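TRNA (guanine(26)-N(2))-dimethyltransferase (Pyrococcus horikoshii, PDB 2DUL) probably dimethylates the exocyclic N2 of guanosine 26 in a number of tRNAs, using S-adenosyl-L-methionine as the methyl donor. Local coordinates at residues H133-D138 against R152-R157; G158-T163 against G202-Y207; I362-S365 against V370-E373; L219-D224 against L306-M311; L261-L266 against V276-L281. One frame throughout, in Å; residues are numbered along the deposited sequence.

How the interactions relate
Interactions 1 and 2 adjoin, their centres 9 Å apart, on the parallel neighbours 132-137 and 158-164 of the nine-stranded mixed sheet; probable backbone hydrogen bonds such as Leu137 N to Gly161 O (2.7 Å) join them. Interaction 4 reaches the far edge strand of the same sheet, 18 Å from interaction 2 between centres. Interaction 5 is nested in the loop that interaction 4 closes and touches it through Ala220 N and Leu281 O (2.9 Å), while Trp277 packs on the helix of interaction 2. Interaction 3, last along the chain, is about 38 Å from interaction 1 between centres. The contacts thus run from the methyltransferase sheet to a small C-terminal unit.

Interaction 1 of 5, residues H133-D138 against R152-R157; sequences HFIDLD and RSAKRR
Ile135 and Ala154 meet in a beta-alpha-beta crossover of the class I methyltransferase sheet, where strand 132-137 faces the end of helix 144-153 before the chain continues into the parallel neighbour, strand 158-164. Ile135 sets its CG1 branch anti to its own carbonyl carbon and extends it fully (chi2 180°), which carries CD1 forward as the leading atom of the contact. Ile135 CD1 lies 3.6 Å from Ala154 N and 3.7 Å from Ser153 CB, with the methyl of Ala154 beside them. Ser153 OG also lies near Ile135 CD1, but its hydrogen bond goes to Arg128 O. Nearer the surface, His133 and Lys155 lie side by side and point the same way, His133 ND1 being 4.1 Å from Lys155 CG. The lysine chain bends at chi2 (-74°), and Lys155 NZ stays 5.6 Å from His133 NE2. Two waters complete this end: one, in the plane of the imidazole, weakly joins His133 ND1 to Arg157 O; the other donates to His133 O at 3.1 Å and weakly to Arg157 O. No direct hydrogen bond crosses the contact: its buried part is van der Waals packing round Ile135 CD1, its partly exposed part the His133-Lys155 packing with mostly weak water bridges.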
# COMPACT_ATOMS: atom_id res chain seq x y z
N HIS A 133 -15.45 -3.40 -7.18
CA HIS A 133 -15.45 -3.54 -5.72
C HIS A 133 -14.01 -3.37 -5.25
O HIS A 133 -13.76 -3.01 -4.10
CB HIS A 133 -15.98 -4.92 -5.32
CG HIS A 133 -17.43 -5.13 -5.63
ND1 HIS A 133 -18.43 -4.41 -5.01
CD2 HIS A 133 -18.04 -5.95 -6.50
CE1 HIS A 133 -19.60 -4.79 -5.49
NE2 HIS A 133 -19.39 -5.72 -6.40
N PHE A 134 -13.07 -3.64 -6.14
CA PHE A 134 -11.65 -3.50 -5.81
C PHE A 134 -10.84 -3.20 -7.05
O PHE A 134 -11.03 -3.82 -8.10
CB PHE A 134 -11.11 -4.78 -5.15
CG PHE A 134 -9.60 -4.77 -4.96
CD1 PHE A 134 -8.98 -3.84 -4.13
CD2 PHE A 134 -8.80 -5.68 -5.64
CE1 PHE A 134 -7.59 -3.82 -3.97
CE2 PHE A 134 -7.40 -5.67 -5.49
CZ PHE A 134 -6.79 -4.73 -4.66
N ILE A 135 -9.95 -2.23 -6.94
CA ILE A 135 -9.07 -1.86 -8.04
C ILE A 135 -7.66 -1.88 -7.47
O ILE A 135 -7.41 -1.32 -6.40
CB ILE A 135 -9.37 -0.43 -8.58
CG1 ILE A 135 -10.73 -0.40 -9.28
CG2 ILE A 135 -8.26 -0.01 -9.56
CD1 ILE A 135 -11.10 0.97 -9.85
N ASP A 136 -6.74 -2.53 -8.17
CA ASP A 136 -5.35 -2.59 -7.74
C ASP A 136 -4.51 -1.82 -8.76
O ASP A 136 -4.42 -2.20 -9.92
CB ASP A 136 -4.87 -4.04 -7.63
CG ASP A 136 -3.60 -4.18 -6.80
OD1 ASP A 136 -3.27 -5.31 -6.39
OD2 ASP A 136 -2.93 -3.15 -6.56
N LEU A 137 -3.94 -0.70 -8.31
CA LEU A 137 -3.10 0.15 -9.14
C LEU A 137 -1.65 -0.13 -8.83
O LEU A 137 -1.16 0.26 -7.76
CB LEU A 137 -3.39 1.63 -8.85
CG LEU A 137 -4.73 2.23 -9.24
CD1 LEU A 137 -4.70 3.73 -8.94
CD2 LEU A 137 -5.00 1.98 -10.72
N ASP A 138 -0.96 -0.78 -9.75
CA ASP A 138 0.45 -1.13 -9.57
C ASP A 138 1.23 -0.76 -10.82
O ASP A 138 1.58 -1.63 -11.62
CB ASP A 138 0.57 -2.64 -9.31
CG ASP A 138 1.96 -3.04 -8.87
OD1 ASP A 138 2.40 -2.59 -7.79
OD2 ASP A 138 2.62 -3.81 -9.61
N ARG A 152 -13.10 7.21 -9.26
CA ARG A 152 -14.42 7.33 -9.88
C ARG A 152 -14.90 5.96 -10.39
O ARG A 152 -16.10 5.71 -10.49
CB ARG A 152 -14.40 8.34 -11.03
CG ARG A 152 -14.48 9.80 -10.59
CD ARG A 152 -14.46 10.77 -11.77
NE ARG A 152 -13.09 11.08 -12.19
CZ ARG A 152 -12.52 10.65 -13.31
NH1 ARG A 152 -13.18 9.89 -14.16
NH2 ARG A 152 -11.26 10.98 -13.56
N SER A 153 -13.95 5.09 -10.72
CA SER A 153 -14.24 3.75 -11.23
C SER A 153 -14.61 2.75 -10.13
O SER A 153 -15.40 1.82 -10.36
CB SER A 153 -13.04 3.23 -12.02
OG SER A 153 -13.33 1.99 -12.66
N ALA A 154 -14.04 2.91 -8.94
CA ALA A 154 -14.35 2.02 -7.83
C ALA A 154 -15.75 2.41 -7.32
O ALA A 154 -16.17 3.54 -7.53
CB ALA A 154 -13.34 2.19 -6.71
N LYS A 155 -16.45 1.47 -6.69
CA LYS A 155 -17.77 1.76 -6.11
C LYS A 155 -17.53 2.78 -4.99
O LYS A 155 -16.40 2.94 -4.53
CB LYS A 155 -18.39 0.50 -5.48
CG LYS A 155 -18.73 -0.63 -6.44
CD LYS A 155 -19.97 -0.31 -7.25
CE LYS A 155 -20.45 -1.53 -8.02
NZ LYS A 155 -21.60 -1.21 -8.90
N ARG A 156 -18.59 3.46 -4.54
CA ARG A 156 -18.46 4.46 -3.49
C ARG A 156 -18.07 3.85 -2.14
O ARG A 156 -17.68 4.55 -1.20
CB ARG A 156 -19.77 5.27 -3.37
CG ARG A 156 -20.08 6.08 -4.64
CD ARG A 156 -21.33 6.95 -4.48
NE ARG A 156 -21.14 7.95 -3.44
CZ ARG A 156 -20.42 9.06 -3.57
NH1 ARG A 156 -19.81 9.35 -4.72
NH2 ARG A 156 -20.28 9.88 -2.54
N ARG A 157 -18.18 2.52 -2.04
CA ARG A 157 -17.80 1.83 -0.82
C ARG A 157 -16.79 0.76 -1.23
O ARG A 157 -16.61 -0.25 -0.56
CB ARG A 157 -19.02 1.18 -0.15
CG ARG A 157 -20.05 2.19 0.33
CD ARG A 157 -21.28 1.50 0.91
NE ARG A 157 -22.34 2.44 1.30
CZ ARG A 157 -22.96 3.27 0.47
NH1 ARG A 157 -23.91 4.08 0.93
NH2 ARG A 157 -22.64 3.30 -0.82
O HOH W 1 -18.22 -2.16 -2.56
O HOH W 2 -15.87 -3.28 -1.91

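Interaction 2 of 5, residues G158-T163 against G202-Y207; sequences GILGVT and GVIARY
Ile204 places CG1 anti to its carbonyl carbon (chi1 -65°) and continues extended (chi2 173°), which sends CD1 straight at Val162, whose CG2 is in turn anti to its own carbonyl carbon. The two side chains meet tip to tip, with Ile204 CD1 3.8 Å from Val162 CG2 and 4.1 Å from Val162 CB. The other branch, Ile204 CG2, is 4.4 Å from Leu160 CD2, a looser touch. One helix residue thus bears on two alternate strand residues, Leu160 and Val162. The contact is helix-on-sheet packing in the Rossmann-like methyltransferase fold: helix 192-209 lies over strand 158-164, with 9.0 Å between the CA atoms of Val162 and Ile204. Strand 226-235, the antiparallel neighbour, shares the patch through Val231, which touches both Leu160 and Ile204. Val203 and Tyr207 of the same helix pack on Met144 of helix 144-153. Away from the sheet, Arg206 bends back along its own helix and gives a weak bond from Arg206 NE to Gly202 O (3.4 Å), while its NH1 and NH2 reach Leu183 O and Tyr182 O.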
# COMPACT_ATOMS: atom_id res chain seq x y z
N GLY A 158 -16.13 1.02 -2.36
CA GLY A 158 -15.14 0.09 -2.88
C GLY A 158 -13.81 0.10 -2.15
O GLY A 158 -13.60 0.86 -1.19
N ILE A 159 -12.90 -0.74 -2.61
CA ILE A 159 -11.58 -0.85 -2.02
C ILE A 159 -10.56 -0.47 -3.06
O ILE A 159 -10.66 -0.86 -4.22
CB ILE A 159 -11.29 -2.29 -1.57
CG1 ILE A 159 -12.35 -2.75 -0.58
CG2 ILE A 159 -9.89 -2.37 -0.98
CD1 ILE A 159 -12.39 -4.24 -0.38
N LEU A 160 -9.57 0.31 -2.65
CA LEU A 160 -8.53 0.72 -3.58
C LEU A 160 -7.17 0.27 -3.08
O LEU A 160 -6.81 0.51 -1.93
CB LEU A 160 -8.55 2.24 -3.76
CG LEU A 160 -7.69 2.86 -4.86
CD1 LEU A 160 -8.10 2.28 -6.22
CD2 LEU A 160 -7.87 4.38 -4.86
N GLY A 161 -6.43 -0.40 -3.95
CA GLY A 161 -5.09 -0.85 -3.60
C GLY A 161 -4.15 -0.01 -4.45
O GLY A 161 -4.26 -0.01 -5.67
N VAL A 162 -3.24 0.71 -3.81
CA VAL A 162 -2.32 1.55 -4.55
C VAL A 162 -0.87 1.28 -4.17
O VAL A 162 -0.55 1.12 -2.99
CB VAL A 162 -2.61 3.05 -4.29
CG1 VAL A 162 -1.80 3.91 -5.24
CG2 VAL A 162 -4.10 3.33 -4.43
N THR A 163 -0.01 1.24 -5.17
CA THR A 163 1.41 1.02 -4.95
C THR A 163 2.21 2.14 -5.59
O THR A 163 1.89 2.59 -6.69
CB THR A 163 1.90 -0.31 -5.55
OG1 THR A 163 1.19 -1.40 -4.95
CG2 THR A 163 3.39 -0.50 -5.29
N GLY A 202 -2.42 10.06 2.54
CA GLY A 202 -2.95 11.41 2.56
C GLY A 202 -3.39 11.95 1.21
O GLY A 202 -4.39 12.67 1.14
N VAL A 203 -2.67 11.62 0.14
CA VAL A 203 -3.05 12.12 -1.18
C VAL A 203 -4.31 11.41 -1.69
O VAL A 203 -5.15 12.02 -2.37
CB VAL A 203 -1.89 11.97 -2.20
CG1 VAL A 203 -1.75 10.52 -2.65
CG2 VAL A 203 -2.14 12.90 -3.40
N ILE A 204 -4.46 10.14 -1.34
CA ILE A 204 -5.64 9.38 -1.74
C ILE A 204 -6.85 10.01 -1.04
O ILE A 204 -7.89 10.23 -1.66
CB ILE A 204 -5.54 7.89 -1.31
CG1 ILE A 204 -4.39 7.21 -2.06
CG2 ILE A 204 -6.85 7.17 -1.62
CD1 ILE A 204 -4.10 5.80 -1.57
N ALA A 205 -6.69 10.31 0.24
CA ALA A 205 -7.75 10.92 1.03
C ALA A 205 -8.15 12.28 0.46
O ALA A 205 -9.33 12.61 0.35
CB ALA A 205 -7.32 11.08 2.49
N ARG A 206 -7.16 13.09 0.09
CA ARG A 206 -7.43 14.41 -0.46
C ARG A 206 -8.12 14.36 -1.81
O ARG A 206 -9.08 15.09 -2.03
CB ARG A 206 -6.13 15.24 -0.54
CG ARG A 206 -5.67 15.76 0.83
CD ARG A 206 -4.40 16.60 0.72
NE ARG A 206 -3.25 15.77 0.40
CZ ARG A 206 -2.15 16.21 -0.19
NH1 ARG A 206 -2.04 17.48 -0.54
NH2 ARG A 206 -1.15 15.37 -0.44
N TYR A 207 -7.67 13.48 -2.71
CA TYR A 207 -8.32 13.37 -4.03
C TYR A 207 -9.74 12.81 -3.92
O TYR A 207 -10.61 13.15 -4.74
CB TYR A 207 -7.52 12.46 -4.96
CG TYR A 207 -6.47 13.16 -5.80
CD1 TYR A 207 -5.38 13.79 -5.20
CD2 TYR A 207 -6.59 13.22 -7.19
CE1 TYR A 207 -4.42 14.45 -5.97
CE2 TYR A 207 -5.64 13.88 -7.97
CZ TYR A 207 -4.56 14.50 -7.35
OH TYR A 207 -3.62 15.17 -8.11

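Interaction 3 of 5, residues I362-S365 against V370-E373; sequences IKTS and VFIE
Ile362 meets the rim of the Phe371 ring, its CD1 lying near the ring plane, 4.0 Å from Phe371 CE1 and 4.1 Å from Phe371 CZ. The root of the side chain takes part too: Ile362 CB is 4.1 Å from Phe371 CE1, so the isoleucine lies across the outer end of the ring, and the two side chains cross obliquely. Lys363, next along the strand, points from the other face, its NZ paired with Glu194 in a salt bridge. Thr364 returns to the helix side. Thr364 CG2 approaches Phe371 CD1 at 4.3 Å, whereas its OG1 is engaged with Glu351 O and Ala366 N, leaving the methyl to approach the ring. At Ser365 the strand has ended. On the helix, Phe371 reaches the strand with CG anti to its backbone N (chi1 -176°). Only four residues separate the two segments, and the helix has already begun at the last two of them. Strand 361-364 is the middle one of a small antiparallel sheet, between 322-323 and 352-355, in an order of elements consistent with a winged-helix fold. Phe371 also meets the ring of Tyr322 and touches Thr324 of helix 324-331 and Ile341 of helix 338-347, which places helix 368-375 against both.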
# COMPACT_ATOMS: atom_id res chain seq x y z
N ILE A 362 11.61 2.16 16.96
CA ILE A 362 10.74 1.68 18.02
C ILE A 362 9.50 2.57 18.11
O ILE A 362 9.61 3.78 18.28
CB ILE A 362 11.44 1.68 19.39
CG1 ILE A 362 12.62 0.70 19.39
CG2 ILE A 362 10.45 1.29 20.49
CD1 ILE A 362 13.51 0.82 20.61
N LYS A 363 8.34 1.94 17.98
CA LYS A 363 7.06 2.64 18.09
C LYS A 363 6.77 2.60 19.59
O LYS A 363 6.88 1.55 20.22
CB LYS A 363 5.95 1.87 17.36
CG LYS A 363 5.27 2.61 16.20
CD LYS A 363 6.02 2.43 14.91
CE LYS A 363 5.15 2.75 13.69
NZ LYS A 363 4.66 4.16 13.64
N THR A 364 6.41 3.74 20.16
CA THR A 364 6.11 3.76 21.58
C THR A 364 5.21 4.90 21.98
O THR A 364 5.19 5.95 21.34
CB THR A 364 7.40 3.84 22.42
OG1 THR A 364 7.07 3.81 23.81
CG2 THR A 364 8.16 5.12 22.12
N SER A 365 4.45 4.69 23.05
CA SER A 365 3.55 5.71 23.57
C SER A 365 4.35 6.69 24.44
O SER A 365 3.88 7.78 24.75
CB SER A 365 2.45 5.06 24.41
OG SER A 365 3.00 4.28 25.47
N VAL A 370 11.38 10.59 27.77
CA VAL A 370 11.43 9.32 28.49
C VAL A 370 12.20 8.31 27.64
O VAL A 370 12.96 7.51 28.16
CB VAL A 370 10.02 8.78 28.76
CG1 VAL A 370 10.10 7.34 29.27
CG2 VAL A 370 9.32 9.65 29.80
N PHE A 371 11.99 8.36 26.32
CA PHE A 371 12.68 7.44 25.42
C PHE A 371 14.19 7.66 25.52
O PHE A 371 14.96 6.70 25.65
CB PHE A 371 12.24 7.66 23.97
CG PHE A 371 12.84 6.69 23.00
CD1 PHE A 371 12.34 5.40 22.86
CD2 PHE A 371 13.94 7.07 22.22
CE1 PHE A 371 12.90 4.49 21.97
CE2 PHE A 371 14.52 6.17 21.31
CZ PHE A 371 14.00 4.88 21.19
N ILE A 372 14.61 8.92 25.46
CA ILE A 372 16.03 9.27 25.52
C ILE A 372 16.68 8.81 26.81
O ILE A 372 17.79 8.26 26.81
CB ILE A 372 16.23 10.80 25.37
CG1 ILE A 372 15.70 11.27 24.02
CG2 ILE A 372 17.71 11.15 25.52
CD1 ILE A 372 16.29 10.53 22.84
N GLU A 373 15.99 9.03 27.93
CA GLU A 373 16.53 8.61 29.21
C GLU A 373 16.66 7.10 29.25
O GLU A 373 17.56 6.56 29.88
CB GLU A 373 15.62 9.09 30.35
CG GLU A 373 16.17 8.80 31.74
CD GLU A 373 15.36 9.45 32.85
OE1 GLU A 373 14.19 9.07 33.04
OE2 GLU A 373 15.90 10.35 33.53

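Interaction 4 of 5, residues L219-D224 against L306-M311; sequences LAYYKD and LKLLKM
Leu308 of helix 302-314 packs on Tyr221 and Lys223 of strand 213-223, the edge strand of the large mixed sheet of the methyltransferase fold. The tight part is a leucine against an aromatic ring: Leu308 CD2 lies 3.9 Å from Tyr221 CE1, the two side chains crossing at about a right angle. Tyr221 holds its ring between the backbone N and the carbonyl carbon, the crowded position (chi1 65°), and the ring has Lys223 CB at its edge. Leu219 CD2 and Leu309 CD2 approach each other beside this pair at 4.7 Å, while Ile38 of helix 33-46 packs against both Tyr221 and Leu309. The side chain of Tyr221 is about 8 Å from that of Arg61, predicted to bind S-adenosyl-L-methionine, and a glycerol molecule, probably from the crystallisation liquor, sits about 4 Å from the tyrosine. Looser packing marks the outer side, where Leu308 presents its second methyl to the aliphatic chain of the partly exposed Lys223, with CD1 4.2 Å from Lys223 CD. The exposed Lys307 adds little area, and no hydrogen bond spans the two segments. The two ammonium groups come near each other without touching, Lys223 NZ and Lys307 NZ being 5.5 Å apart.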
# COMPACT_ATOMS: atom_id res chain seq x y z
N LEU A 219 -4.88 -1.33 5.31
CA LEU A 219 -3.49 -1.69 5.54
C LEU A 219 -2.59 -0.87 4.64
O LEU A 219 -2.81 -0.80 3.44
CB LEU A 219 -3.28 -3.18 5.23
CG LEU A 219 -1.82 -3.66 5.17
CD1 LEU A 219 -1.17 -3.50 6.53
CD2 LEU A 219 -1.78 -5.11 4.71
N ALA A 220 -1.58 -0.24 5.24
CA ALA A 220 -0.63 0.56 4.47
C ALA A 220 0.73 0.23 5.06
O ALA A 220 0.90 0.22 6.28
CB ALA A 220 -0.93 2.04 4.60
N TYR A 221 1.70 -0.04 4.19
CA TYR A 221 3.02 -0.40 4.67
C TYR A 221 4.12 -0.09 3.67
O TYR A 221 3.85 0.25 2.52
CB TYR A 221 3.03 -1.90 5.02
CG TYR A 221 2.84 -2.82 3.83
CD1 TYR A 221 3.93 -3.25 3.08
CD2 TYR A 221 1.57 -3.25 3.45
CE1 TYR A 221 3.76 -4.09 1.98
CE2 TYR A 221 1.39 -4.09 2.35
CZ TYR A 221 2.49 -4.51 1.62
OH TYR A 221 2.34 -5.34 0.54
N TYR A 222 5.36 -0.22 4.13
CA TYR A 222 6.53 0.01 3.30
C TYR A 222 7.29 -1.31 3.23
O TYR A 222 7.38 -2.03 4.22
CB TYR A 222 7.44 1.07 3.92
CG TYR A 222 8.79 1.16 3.25
CD1 TYR A 222 8.95 1.86 2.06
CD2 TYR A 222 9.89 0.49 3.78
CE1 TYR A 222 10.18 1.89 1.40
CE2 TYR A 222 11.12 0.50 3.13
CZ TYR A 222 11.26 1.20 1.95
OH TYR A 222 12.47 1.22 1.29
N LYS A 223 7.85 -1.62 2.06
CA LYS A 223 8.61 -2.85 1.90
C LYS A 223 9.54 -2.78 0.69
O LYS A 223 9.09 -2.57 -0.44
CB LYS A 223 7.68 -4.05 1.74
CG LYS A 223 8.39 -5.40 1.71
CD LYS A 223 8.97 -5.75 3.07
CE LYS A 223 9.50 -7.18 3.12
NZ LYS A 223 10.71 -7.37 2.28
N ASP A 224 10.83 -2.96 0.95
CA ASP A 224 11.84 -2.97 -0.09
C ASP A 224 11.65 -1.91 -1.17
O ASP A 224 11.48 -2.21 -2.35
CB ASP A 224 11.90 -4.35 -0.75
CG ASP A 224 13.21 -4.61 -1.47
OD1 ASP A 224 13.31 -5.60 -2.22
OD2 ASP A 224 14.16 -3.81 -1.27
N LEU A 306 4.16 -14.24 5.92
CA LEU A 306 3.86 -14.37 7.34
C LEU A 306 4.76 -13.48 8.19
O LEU A 306 4.30 -12.88 9.16
CB LEU A 306 4.01 -15.83 7.79
CG LEU A 306 2.99 -16.84 7.27
CD1 LEU A 306 3.36 -18.23 7.75
CD2 LEU A 306 1.59 -16.45 7.75
N LYS A 307 6.03 -13.40 7.82
CA LYS A 307 6.98 -12.58 8.56
C LYS A 307 6.58 -11.11 8.53
O LYS A 307 6.64 -10.42 9.56
CB LYS A 307 8.39 -12.74 7.98
CG LYS A 307 9.47 -12.02 8.78
CD LYS A 307 10.87 -12.35 8.28
CE LYS A 307 11.13 -11.79 6.89
NZ LYS A 307 11.21 -10.29 6.89
N LEU A 308 6.17 -10.62 7.36
CA LEU A 308 5.77 -9.22 7.23
C LEU A 308 4.45 -8.95 7.95
O LEU A 308 4.33 -7.99 8.70
CB LEU A 308 5.64 -8.84 5.75
CG LEU A 308 5.15 -7.42 5.47
CD1 LEU A 308 6.11 -6.41 6.09
CD2 LEU A 308 5.05 -7.21 3.96
N LEU A 309 3.47 -9.81 7.71
CA LEU A 309 2.15 -9.66 8.33
C LEU A 309 2.19 -9.77 9.86
O LEU A 309 1.44 -9.08 10.55
CB LEU A 309 1.18 -10.69 7.74
CG LEU A 309 0.80 -10.49 6.26
CD1 LEU A 309 -0.07 -11.65 5.77
CD2 LEU A 309 0.05 -9.18 6.09
N LYS A 310 3.07 -10.62 10.38
CA LYS A 310 3.17 -10.77 11.83
C LYS A 310 3.81 -9.53 12.44
O LYS A 310 3.43 -9.11 13.53
CB LYS A 310 3.98 -12.02 12.19
CG LYS A 310 3.25 -13.33 11.90
CD LYS A 310 4.10 -14.54 12.23
CE LYS A 310 3.33 -15.83 11.96
NZ LYS A 310 4.16 -17.05 12.21
N MET A 311 4.78 -8.96 11.74
CA MET A 311 5.45 -7.76 12.21
C MET A 311 4.43 -6.62 12.29
O MET A 311 4.34 -5.93 13.30
CB MET A 311 6.59 -7.38 11.26
CG MET A 311 7.19 -6.00 11.52
SD MET A 311 7.86 -5.81 13.19
CE MET A 311 9.59 -6.23 12.88

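Interaction 5 of 5, residues L261-L266 against V276-L281; sequences LEQGFL and VWLGPL
Gln263 and Leu278 bring their CA atoms to 7.4 Å across the end of a small antiparallel sheet, whose outer strands 259-263 and 273-277 are separated by strand 247-252. The outer strands share no hydrogen bond here; each is tied to the middle one, Glu262 to Tyr249 and Val276 to Gly248, and the side chain of Leu278 spans the interval. With CG anti to its carbonyl carbon (chi1 -68°), Leu278 divides its two methyls between the backbone and a side chain of the other segment. Leu278 CD1 lies 3.8 Å from Glu262 O and 4.0 Å from Gln263 CA, whereas Leu278 CD2 meets Leu261 CD2 at 4.3 Å, the apolar pair of this surface contact. Gln263 adds its CG, 4.4 Å from Leu278 CD1. The polar ends on this strand turn to other partners: Gln263 NE2 to Glu245 O, and the Glu262 carboxylate to Tyr251 OH and Thr268 OG1. Past Gln263 the strand stops at Gly264. Beyond Leu278 the chain folds back over Trp277, with Gly279 N lying 3.3 Å above the indole plane, toward its rim. Arg198 of helix 192-209 gathers this turn, its NH2 bonding to Trp277 O and Gly279 O, and Trp277 packs on Val201 of that helix. The indole also donates within the turn: Trp277 NE1 to Pro280 O is 2.9 Å, with an N-H...O angle of 151°, and the nitrogen stands 38° out of the carbonyl plane.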
# COMPACT_ATOMS: atom_id res chain seq x y z
N LEU A 261 3.52 16.62 16.23
CA LEU A 261 2.42 16.40 15.30
C LEU A 261 1.42 17.55 15.37
O LEU A 261 1.17 18.09 16.44
CB LEU A 261 1.69 15.10 15.65
CG LEU A 261 2.53 13.83 15.82
CD1 LEU A 261 1.62 12.70 16.29
CD2 LEU A 261 3.21 13.48 14.50
N GLU A 262 0.87 17.92 14.23
CA GLU A 262 -0.13 18.97 14.20
C GLU A 262 -1.28 18.53 13.31
O GLU A 262 -1.12 18.40 12.10
CB GLU A 262 0.43 20.30 13.70
CG GLU A 262 -0.66 21.36 13.56
CD GLU A 262 -0.12 22.74 13.27
OE1 GLU A 262 0.84 22.87 12.47
OE2 GLU A 262 -0.66 23.71 13.84
N GLN A 263 -2.43 18.29 13.92
CA GLN A 263 -3.59 17.87 13.17
C GLN A 263 -4.28 19.11 12.64
O GLN A 263 -4.52 20.06 13.38
CB GLN A 263 -4.54 17.05 14.05
CG GLN A 263 -5.36 16.03 13.29
CD GLN A 263 -6.00 14.99 14.20
OE1 GLN A 263 -5.34 14.42 15.06
NE2 GLN A 263 -7.29 14.74 13.99
N GLY A 264 -4.59 19.11 11.35
CA GLY A 264 -5.24 20.26 10.75
C GLY A 264 -5.00 20.24 9.26
O GLY A 264 -4.03 19.64 8.79
N PHE A 265 -5.88 20.88 8.50
CA PHE A 265 -5.73 20.89 7.05
C PHE A 265 -4.48 21.66 6.63
O PHE A 265 -3.86 21.33 5.62
CB PHE A 265 -6.97 21.49 6.39
CG PHE A 265 -7.02 21.28 4.90
CD1 PHE A 265 -6.58 22.27 4.03
CD2 PHE A 265 -7.46 20.07 4.37
CE1 PHE A 265 -6.59 22.07 2.64
CE2 PHE A 265 -7.47 19.85 2.99
CZ PHE A 265 -7.03 20.86 2.13
N LEU A 266 -4.12 22.67 7.42
CA LEU A 266 -2.94 23.49 7.15
C LEU A 266 -2.09 23.60 8.42
O LEU A 266 -2.62 23.59 9.53
CB LEU A 266 -3.35 24.89 6.70
CG LEU A 266 -4.09 25.04 5.37
CD1 LEU A 266 -4.51 26.50 5.17
CD2 LEU A 266 -3.19 24.59 4.23
N VAL A 276 0.22 14.90 5.68
CA VAL A 276 0.29 13.46 5.80
C VAL A 276 -0.95 12.96 6.53
O VAL A 276 -1.64 13.73 7.20
CB VAL A 276 1.52 12.99 6.62
CG1 VAL A 276 2.82 13.40 5.93
CG2 VAL A 276 1.45 13.57 8.03
N TRP A 277 -1.23 11.68 6.37
CA TRP A 277 -2.35 11.04 7.05
C TRP A 277 -1.84 10.79 8.47
O TRP A 277 -0.75 10.23 8.64
CB TRP A 277 -2.66 9.71 6.36
CG TRP A 277 -3.68 8.87 7.04
CD1 TRP A 277 -3.46 7.74 7.77
CD2 TRP A 277 -5.11 9.04 7.00
NE1 TRP A 277 -4.66 7.19 8.17
CE2 TRP A 277 -5.68 7.97 7.71
CE3 TRP A 277 -5.95 10.00 6.41
CZ2 TRP A 277 -7.06 7.83 7.87
CZ3 TRP A 277 -7.33 9.86 6.57
CH2 TRP A 277 -7.87 8.78 7.29
N LEU A 278 -2.58 11.24 9.48
CA LEU A 278 -2.19 11.03 10.87
C LEU A 278 -3.10 10.00 11.53
O LEU A 278 -3.05 9.79 12.74
CB LEU A 278 -2.24 12.34 11.67
CG LEU A 278 -1.21 13.42 11.31
CD1 LEU A 278 -1.38 14.62 12.23
CD2 LEU A 278 0.20 12.84 11.46
N GLY A 279 -3.94 9.36 10.72
CA GLY A 279 -4.84 8.35 11.26
C GLY A 279 -4.17 6.99 11.29
O GLY A 279 -2.94 6.89 11.14
N PRO A 280 -4.94 5.91 11.49
CA PRO A 280 -4.41 4.54 11.55
C PRO A 280 -3.79 4.11 10.22
O PRO A 280 -4.24 4.54 9.15
CB PRO A 280 -5.65 3.70 11.86
CG PRO A 280 -6.58 4.67 12.56
CD PRO A 280 -6.39 5.93 11.75
N LEU A 281 -2.76 3.28 10.27
CA LEU A 281 -2.15 2.77 9.05
C LEU A 281 -2.59 1.32 8.86
O LEU A 281 -2.15 0.64 7.94
CB LEU A 281 -0.62 2.87 9.09
CG LEU A 281 -0.06 4.27 8.82
CD1 LEU A 281 1.46 4.22 8.77
CD2 LEU A 281 -0.62 4.82 7.50